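Glycoside hydrolase family 31 (Kribbella flavida DSM 17836, PDB 5X3I) hydrolyses the alpha-1,3-glucosidic linkages of a cyclic tetrasaccharide formed from starch, releasing isomaltose inside the cell. Local coordinates at residues H228-D233 against P657-H662; T343-A348 against P373-M378. The protein carries 1 engineered substitution. All blocks are in the same frame, centred on the assembly; numbering follows the deposited sequence.

Interaction 1 of 2, residues H228-D233 against P657-H662; sequences HVVGAD and PLFFDH
An aromatic cluster of His228, Phe659 and Phe660 joins the last residues of a strand in the galactose mutarotase-like N-terminal region to a short helical turn in the C-terminal region of this family 31 glycosidase. The two phenyl rings both present an edge to the flat imidazole. Phe659 makes an edge-to-face (T-shaped) pair with His228, the planes at 69°, and its CE1 stands over a face of the imidazole 4.1 Å from His228 CG. The Phe660 pair is an offset version of the same arrangement, the planes at 75°, with Phe660 CZ 3.9 Å from His228 NE2. Phe659 can reach across because its CG sits between its own backbone N and carbonyl carbon (chi1 76°), which swings the ring out toward the strand. Two residues along the strand, Val230 meets the same ring with both of its methyls: CG1 lies over a face, while CG2 comes 3.8 Å from Phe659 CD1. The turn that carries the phenylalanines is closed by His662 N, which donates to Leu658 O at 2.9 Å. His228 has a polar role too, since its NE2 is hydrogen-bonded to Ser556 O, a tie that limits how far the imidazole can turn away from the two phenyl edges, which both come to the same side of its plane. That carbonyl belongs to helix 541-556, whose Ser556 also touches both phenylalanines; Pro277 of helix 277-288 packs on all three rings of the cluster, and strand 185-188 runs antiparallel beside strand 223-230, with Val187 against Phe659.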
ATOM      1  N   HIS A 228      -5.726  -1.433  17.906  1.00 19.04           N
ATOM      2  CA  HIS A 228      -5.582  -1.361  19.347  1.00 18.40           C
ATOM      3  C   HIS A 228      -6.741  -0.548  19.914  1.00 21.49           C
ATOM      4  O   HIS A 228      -7.118   0.476  19.346  1.00 20.89           O
ATOM      5  CB  HIS A 228      -4.254  -0.696  19.743  1.00 19.27           C
ATOM      6  CG  HIS A 228      -3.036  -1.495  19.395  1.00 18.50           C
ATOM      7  ND1 HIS A 228      -2.398  -2.314  20.300  1.00 17.86           N
ATOM      8  CD2 HIS A 228      -2.335  -1.592  18.242  1.00 15.78           C
ATOM      9  CE1 HIS A 228      -1.363  -2.889  19.719  1.00 16.65           C
ATOM     10  NE2 HIS A 228      -1.301  -2.467  18.469  1.00 17.11           N
ATOM     11  N   VAL A 229      -7.305  -0.993  21.028  1.00 23.74           N
ATOM     12  CA  VAL A 229      -8.145  -0.105  21.817  1.00 24.60           C
ATOM     13  C   VAL A 229      -7.378   0.173  23.097  1.00 26.44           C
ATOM     14  O   VAL A 229      -7.286  -0.674  23.981  1.00 27.03           O
ATOM     15  CB  VAL A 229      -9.519  -0.720  22.131  1.00 24.31           C
ATOM     16  CG1 VAL A 229     -10.432   0.326  22.760  1.00 23.88           C
ATOM     17  CG2 VAL A 229     -10.144  -1.294  20.871  1.00 22.34           C
ATOM     18  N   VAL A 230      -6.856   1.383  23.202  1.00 25.14           N
ATOM     19  CA  VAL A 230      -5.865   1.683  24.222  1.00 30.74           C
ATOM     20  C   VAL A 230      -6.278   2.930  24.957  1.00 32.79           C
ATOM     21  O   VAL A 230      -6.594   3.941  24.339  1.00 35.76           O
ATOM     22  CB  VAL A 230      -4.452   1.853  23.605  1.00 28.34           C
ATOM     23  CG1 VAL A 230      -4.531   2.619  22.302  1.00 25.40           C
ATOM     24  CG2 VAL A 230      -3.519   2.553  24.572  1.00 30.54           C
ATOM     25  N   GLY A 231      -6.249   2.874  26.283  1.00 37.90           N
ATOM     26  CA  GLY A 231      -6.960   3.869  27.061  1.00 47.22           C
ATOM     27  C   GLY A 231      -6.295   4.250  28.358  1.00 53.08           C
ATOM     28  O   GLY A 231      -5.325   3.629  28.787  1.00 59.69           O
ATOM     29  N   ALA A 232      -6.841   5.287  28.978  1.00 53.10           N
ATOM     30  CA  ALA A 232      -6.184   5.996  30.067  1.00 64.77           C
ATOM     31  C   ALA A 232      -5.861   5.135  31.285  1.00 64.49           C
ATOM     32  O   ALA A 232      -4.769   5.234  31.839  1.00 60.31           O
ATOM     33  CB  ALA A 232      -7.043   7.175  30.491  1.00 68.49           C
ATOM     34  N   ASP A 233      -6.810   4.302  31.702  1.00 72.04           N
ATOM     35  CA  ASP A 233      -6.698   3.614  32.984  1.00 74.41           C
ATOM     36  C   ASP A 233      -6.693   2.098  32.845  1.00 70.72           C
ATOM     37  O   ASP A 233      -5.670   1.448  33.076  1.00 70.15           O
ATOM     38  CB  ASP A 233      -7.839   4.037  33.910  1.00 75.48           C
ATOM     39  CG  ASP A 233      -8.114   5.528  33.856  1.00 78.63           C
ATOM     40  OD1 ASP A 233      -7.149   6.315  33.782  1.00 80.79           O
ATOM     41  OD2 ASP A 233      -9.303   5.912  33.879  1.00 81.03           O
ATOM     42  N   PRO A 657       5.037   4.302  18.429  1.00 16.84           N
ATOM     43  CA  PRO A 657       4.178   5.270  19.115  1.00 18.00           C
ATOM     44  C   PRO A 657       4.379   5.166  20.621  1.00 17.78           C
ATOM     45  O   PRO A 657       4.606   4.078  21.128  1.00 18.64           O
ATOM     46  CB  PRO A 657       2.764   4.835  18.710  1.00 17.01           C
ATOM     47  CG  PRO A 657       2.938   4.141  17.421  1.00 14.74           C
ATOM     48  CD  PRO A 657       4.268   3.436  17.523  1.00 15.82           C
ATOM     49  N   LEU A 658       4.310   6.283  21.321  1.00 19.55           N
ATOM     50  CA  LEU A 658       4.593   6.286  22.747  1.00 21.77           C
ATOM     51  C   LEU A 658       3.599   5.476  23.585  1.00 22.08           C
ATOM     52  O   LEU A 658       3.898   5.140  24.724  1.00 25.55           O
ATOM     53  CB  LEU A 658       4.654   7.720  23.270  1.00 20.68           C
ATOM     54  CG  LEU A 658       6.021   8.402  23.201  1.00 23.96           C
ATOM     55  CD1 LEU A 658       6.431   8.645  21.769  1.00 21.83           C
ATOM     56  CD2 LEU A 658       6.005   9.708  23.971  1.00 21.43           C
ATOM     57  N   PHE A 659       2.438   5.134  23.034  1.00 23.68           N
ATOM     58  CA  PHE A 659       1.443   4.438  23.852  1.00 21.12           C
ATOM     59  C   PHE A 659       1.857   3.000  24.160  1.00 23.03           C
ATOM     60  O   PHE A 659       1.299   2.374  25.050  1.00 24.13           O
ATOM     61  CB  PHE A 659       0.048   4.488  23.206  1.00 20.20           C
ATOM     62  CG  PHE A 659      -0.152   3.558  22.033  1.00 20.56           C
ATOM     63  CD1 PHE A 659      -0.540   2.245  22.223  1.00 20.23           C
ATOM     64  CD2 PHE A 659      -0.032   4.024  20.741  1.00 19.33           C
ATOM     65  CE1 PHE A 659      -0.748   1.405  21.148  1.00 20.37           C
ATOM     66  CE2 PHE A 659      -0.242   3.185  19.665  1.00 18.33           C
ATOM     67  CZ  PHE A 659      -0.603   1.878  19.871  1.00 16.84           C
ATOM     68  N   PHE A 660       2.859   2.485  23.454  1.00 23.15           N
ATOM     69  CA  PHE A 660       3.333   1.134  23.731  1.00 20.66           C
ATOM     70  C   PHE A 660       4.042   1.050  25.068  1.00 22.63           C
ATOM     71  O   PHE A 660       3.826   0.124  25.843  1.00 23.42           O
ATOM     72  CB  PHE A 660       4.269   0.640  22.620  1.00 19.59           C
ATOM     73  CG  PHE A 660       3.543   0.104  21.424  1.00 19.14           C
ATOM     74  CD1 PHE A 660       3.252  -1.240  21.327  1.00 15.55           C
ATOM     75  CD2 PHE A 660       3.121   0.949  20.422  1.00 17.39           C
ATOM     76  CE1 PHE A 660       2.570  -1.731  20.241  1.00 17.72           C
ATOM     77  CE2 PHE A 660       2.432   0.466  19.331  1.00 16.60           C
ATOM     78  CZ  PHE A 660       2.159  -0.873  19.238  1.00 15.89           C
ATOM     79  N   ASP A 661       4.861   2.039  25.367  1.00 25.19           N
ATOM     80  CA  ASP A 661       5.599   2.050  26.608  1.00 26.44           C
ATOM     81  C   ASP A 661       4.958   2.926  27.679  1.00 27.10           C
ATOM     82  O   ASP A 661       5.307   2.836  28.805  1.00 28.03           O
ATOM     83  CB  ASP A 661       7.044   2.482  26.393  1.00 25.56           C
ATOM     84  CG  ASP A 661       7.813   1.548  25.478  1.00 25.00           C
ATOM     85  OD1 ASP A 661       7.735   0.363  25.646  1.00 23.40           O
ATOM     86  OD2 ASP A 661       8.470   2.040  24.594  1.00 26.90           O
ATOM     87  N   HIS A 662       4.055   3.798  27.297  1.00 24.50           N
ATOM     88  CA  HIS A 662       3.469   4.732  28.223  1.00 27.58           C
ATOM     89  C   HIS A 662       1.948   4.818  28.104  1.00 29.98           C
ATOM     90  O   HIS A 662       1.398   5.881  27.990  1.00 34.98           O
ATOM     91  CB  HIS A 662       4.088   6.088  28.005  1.00 26.62           C
ATOM     92  CG  HIS A 662       5.579   6.080  27.993  1.00 31.46           C
ATOM     93  ND1 HIS A 662       6.330   6.084  29.136  1.00 30.88           N
ATOM     94  CD2 HIS A 662       6.458   6.076  26.970  1.00 30.09           C
ATOM     95  CE1 HIS A 662       7.607   6.055  28.820  1.00 31.62           C
ATOM     96  NE2 HIS A 662       7.710   6.057  27.513  1.00 30.98           N
TER

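Interaction 2 of 2, residues T343-A348 against P373-M378; sequences TIWRDA and PDPKAM
Trp345 O accepts from Ala348 N at 3.1 Å, closing a type II beta turn in which Asp347 takes the positive phi. The turn lies in the TIM-barrel domain, within the long connection between strands 330-333 and 388-393, and Trp345 at its first position reaches to the start of helix 375-384, which completes that beta-alpha-beta crossover. Pro375, in the first turn of the helix, sets the CB-CG side of its ring against a face of the indole. Its CB makes a CH-pi contact, 3.7 Å from the centroid of the six-membered ring and only 17° off the normal; Pro375 CG leans toward the pyrrole side, 4.1 Å from Trp345 NE1. One helical turn on, Met378 comes in obliquely at the far end of the indole. The rings of Phe463 and Trp336 meet Trp345 edge-to-face, so the indole is held by more than the helix. With an alanine here the indole is lost, and Pro375 CB and Met378 CE would probably face a gap between the turn and the helix start. Asp374 is the N-cap: its OD1 takes Ala377 N at 3.2 Å, from well above the carboxylate plane. Met378 runs extended before bending at its thioether (chi3 60°), and this bend brings CE to 3.9 Å from Trp345 CH2.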
ATOM      1  N   THR A 343      10.458  -8.752 -17.237  1.00 15.86           N
ATOM      2  CA  THR A 343      11.274  -9.789 -16.684  1.00 14.03           C
ATOM      3  C   THR A 343      12.542  -9.974 -17.511  1.00 13.26           C
ATOM      4  O   THR A 343      13.252 -10.897 -17.324  1.00 12.93           O
ATOM      5  CB  THR A 343      10.485 -11.108 -16.482  1.00 13.10           C
ATOM      6  OG1 THR A 343      11.236 -12.015 -15.699  1.00 14.55           O
ATOM      7  CG2 THR A 343      10.153 -11.708 -17.813  1.00 17.53           C
ATOM      8  N   ILE A 344      12.804  -9.034 -18.400  1.00 15.49           N
ATOM      9  CA  ILE A 344      13.982  -9.072 -19.277  1.00 13.86           C
ATOM     10  C   ILE A 344      14.637  -7.685 -19.410  1.00 12.91           C
ATOM     11  O   ILE A 344      13.936  -6.692 -19.535  1.00 16.69           O
ATOM     12  CB  ILE A 344      13.584  -9.600 -20.686  1.00 14.01           C
ATOM     13  CG1 ILE A 344      13.217 -11.084 -20.622  1.00 12.78           C
ATOM     14  CG2 ILE A 344      14.688  -9.365 -21.713  1.00 11.86           C
ATOM     15  CD1 ILE A 344      12.643 -11.624 -21.911  1.00 11.83           C
ATOM     16  N   TRP A 345      15.966  -7.606 -19.361  1.00 11.76           N
ATOM     17  CA  TRP A 345      16.647  -6.312 -19.503  1.00 12.97           C
ATOM     18  C   TRP A 345      16.296  -5.657 -20.850  1.00 12.43           C
ATOM     19  O   TRP A 345      16.266  -6.327 -21.871  1.00 16.79           O
ATOM     20  CB  TRP A 345      18.169  -6.467 -19.397  1.00 15.27           C
ATOM     21  CG  TRP A 345      18.713  -6.838 -18.046  1.00 10.66           C
ATOM     22  CD1 TRP A 345      19.021  -8.091 -17.597  1.00 13.41           C
ATOM     23  CD2 TRP A 345      19.057  -5.941 -16.989  1.00 11.32           C
ATOM     24  NE1 TRP A 345      19.525  -8.029 -16.315  1.00 11.87           N
ATOM     25  CE2 TRP A 345      19.553  -6.717 -15.921  1.00 11.67           C
ATOM     26  CE3 TRP A 345      18.993  -4.555 -16.840  1.00 11.57           C
ATOM     27  CZ2 TRP A 345      19.975  -6.154 -14.730  1.00 12.92           C
ATOM     28  CZ3 TRP A 345      19.414  -4.000 -15.649  1.00 12.30           C
ATOM     29  CH2 TRP A 345      19.895  -4.798 -14.610  1.00 11.27           C
ATOM     30  N   ARG A 346      16.026  -4.361 -20.850  1.00 13.63           N
ATOM     31  CA  ARG A 346      15.761  -3.664 -22.102  1.00 14.21           C
ATOM     32  C   ARG A 346      16.913  -3.842 -23.097  1.00 17.14           C
ATOM     33  O   ARG A 346      18.088  -3.802 -22.715  1.00 16.49           O
ATOM     34  CB  ARG A 346      15.507  -2.177 -21.873  1.00 13.37           C
ATOM     35  CG  ARG A 346      15.171  -1.427 -23.158  1.00 15.25           C
ATOM     36  CD  ARG A 346      14.412  -0.130 -22.883  1.00 17.44           C
ATOM     37  NE  ARG A 346      15.247   0.893 -22.272  1.00 16.63           N
ATOM     38  CZ  ARG A 346      15.771   1.922 -22.927  1.00 18.59           C
ATOM     39  NH1 ARG A 346      15.566   2.068 -24.231  1.00 17.56           N
ATOM     40  NH2 ARG A 346      16.493   2.815 -22.275  1.00 19.43           N
ATOM     41  N   ASP A 347      16.518  -4.043 -24.353  1.00 15.67           N
ATOM     42  CA  ASP A 347      17.380  -4.304 -25.514  1.00 17.89           C
ATOM     43  C   ASP A 347      18.155  -5.611 -25.447  1.00 16.87           C
ATOM     44  O   ASP A 347      19.125  -5.786 -26.170  1.00 22.98           O
ATOM     45  CB  ASP A 347      18.379  -3.158 -25.707  1.00 14.87           C
ATOM     46  CG  ASP A 347      17.704  -1.851 -26.007  1.00 17.73           C
ATOM     47  OD1 ASP A 347      16.620  -1.884 -26.610  1.00 23.97           O
ATOM     48  OD2 ASP A 347      18.241  -0.787 -25.635  1.00 22.34           O
ATOM     49  N   ALA A 348      17.689  -6.554 -24.641  1.00 18.02           N
ATOM     50  CA  ALA A 348      18.286  -7.882 -24.639  1.00 17.75           C
ATOM     51  C   ALA A 348      17.885  -8.605 -25.913  1.00 17.35           C
ATOM     52  O   ALA A 348      16.784  -8.411 -26.413  1.00 19.66           O
ATOM     53  CB  ALA A 348      17.857  -8.676 -23.426  1.00 17.15           C
ATOM     54  N   PRO A 373      24.343  -2.578 -21.933  1.00 18.17           N
ATOM     55  CA  PRO A 373      25.331  -3.373 -22.673  1.00 17.32           C
ATOM     56  C   PRO A 373      25.926  -4.497 -21.841  1.00 16.39           C
ATOM     57  O   PRO A 373      26.222  -5.544 -22.389  1.00 19.14           O
ATOM     58  CB  PRO A 373      26.406  -2.348 -23.054  1.00 16.85           C
ATOM     59  CG  PRO A 373      26.232  -1.239 -22.097  1.00 19.43           C
ATOM     60  CD  PRO A 373      24.765  -1.181 -21.771  1.00 15.37           C
ATOM     61  N   ASP A 374      26.153  -4.265 -20.556  1.00 16.72           N
ATOM     62  CA  ASP A 374      26.719  -5.309 -19.704  1.00 15.00           C
ATOM     63  C   ASP A 374      26.164  -5.243 -18.281  1.00 16.47           C
ATOM     64  O   ASP A 374      26.833  -4.757 -17.387  1.00 17.19           O
ATOM     65  CB  ASP A 374      28.246  -5.200 -19.697  1.00 15.71           C
ATOM     66  CG  ASP A 374      28.921  -6.445 -19.158  1.00 18.53           C
ATOM     67  OD1 ASP A 374      28.251  -7.271 -18.508  1.00 20.97           O
ATOM     68  OD2 ASP A 374      30.140  -6.596 -19.374  1.00 25.10           O
ATOM     69  N   PRO A 375      24.935  -5.720 -18.068  1.00 16.22           N
ATOM     70  CA  PRO A 375      24.338  -5.560 -16.737  1.00 16.22           C
ATOM     71  C   PRO A 375      25.072  -6.318 -15.621  1.00 14.20           C
ATOM     72  O   PRO A 375      25.092  -5.823 -14.505  1.00 16.04           O
ATOM     73  CB  PRO A 375      22.914  -6.102 -16.927  1.00 14.92           C
ATOM     74  CG  PRO A 375      22.956  -6.884 -18.203  1.00 15.19           C
ATOM     75  CD  PRO A 375      23.955  -6.194 -19.054  1.00 16.30           C
ATOM     76  N   LYS A 376      25.677  -7.464 -15.918  1.00 16.15           N
ATOM     77  CA  LYS A 376      26.439  -8.191 -14.907  1.00 15.39           C
ATOM     78  C   LYS A 376      27.642  -7.373 -14.431  1.00 18.78           C
ATOM     79  O   LYS A 376      27.931  -7.331 -13.244  1.00 17.57           O
ATOM     80  CB  LYS A 376      26.904  -9.551 -15.430  1.00 15.82           C
ATOM     81  CG  LYS A 376      27.823 -10.293 -14.450  1.00 19.96           C
ATOM     82  CD  LYS A 376      28.106 -11.737 -14.865  1.00 24.43           C
ATOM     83  CE  LYS A 376      29.316 -12.316 -14.095  1.00 25.07           C
ATOM     84  NZ  LYS A 376      29.210 -12.140 -12.610  1.00 25.13           N
ATOM     85  N   ALA A 377      28.336  -6.717 -15.359  1.00 18.36           N
ATOM     86  CA  ALA A 377      29.474  -5.882 -14.986  1.00 15.63           C
ATOM     87  C   ALA A 377      29.026  -4.714 -14.113  1.00 14.35           C
ATOM     88  O   ALA A 377      29.689  -4.375 -13.145  1.00 17.58           O
ATOM     89  CB  ALA A 377      30.203  -5.369 -16.227  1.00 17.28           C
ATOM     90  N   MET A 378      27.896  -4.103 -14.457  1.00 15.15           N
ATOM     91  CA  MET A 378      27.357  -3.012 -13.653  1.00 16.89           C
ATOM     92  C   MET A 378      27.082  -3.483 -12.224  1.00 16.31           C
ATOM     93  O   MET A 378      27.500  -2.850 -11.260  1.00 15.77           O
ATOM     94  CB  MET A 378      26.074  -2.449 -14.274  1.00 15.33           C
ATOM     95  CG  MET A 378      25.414  -1.370 -13.421  1.00 15.66           C
ATOM     96  SD  MET A 378      23.752  -0.919 -13.961  1.00 17.09           S
ATOM     97  CE  MET A 378      22.909  -2.475 -13.812  1.00 14.94           C
TER

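In the fold
The two contacts sit on opposite sides of the chain's centre, their own centres 50 Å apart and their nearest atoms about 37 Å apart, so they do not touch. Interaction 1 brings together parts of the chain more than 400 residues apart, fastening regions that precede and follow the barrel; interaction 2 is a local closure within one barrel crossover, and falls in the sequence between the two halves of interaction 1. Both lie away from the catalytic residues. Ala471, an engineered replacement of the inferred nucleophile, follows barrel strand 467-470, and Asp536, the probable proton donor, shortly precedes helix 541-556, whose end borders interaction 1.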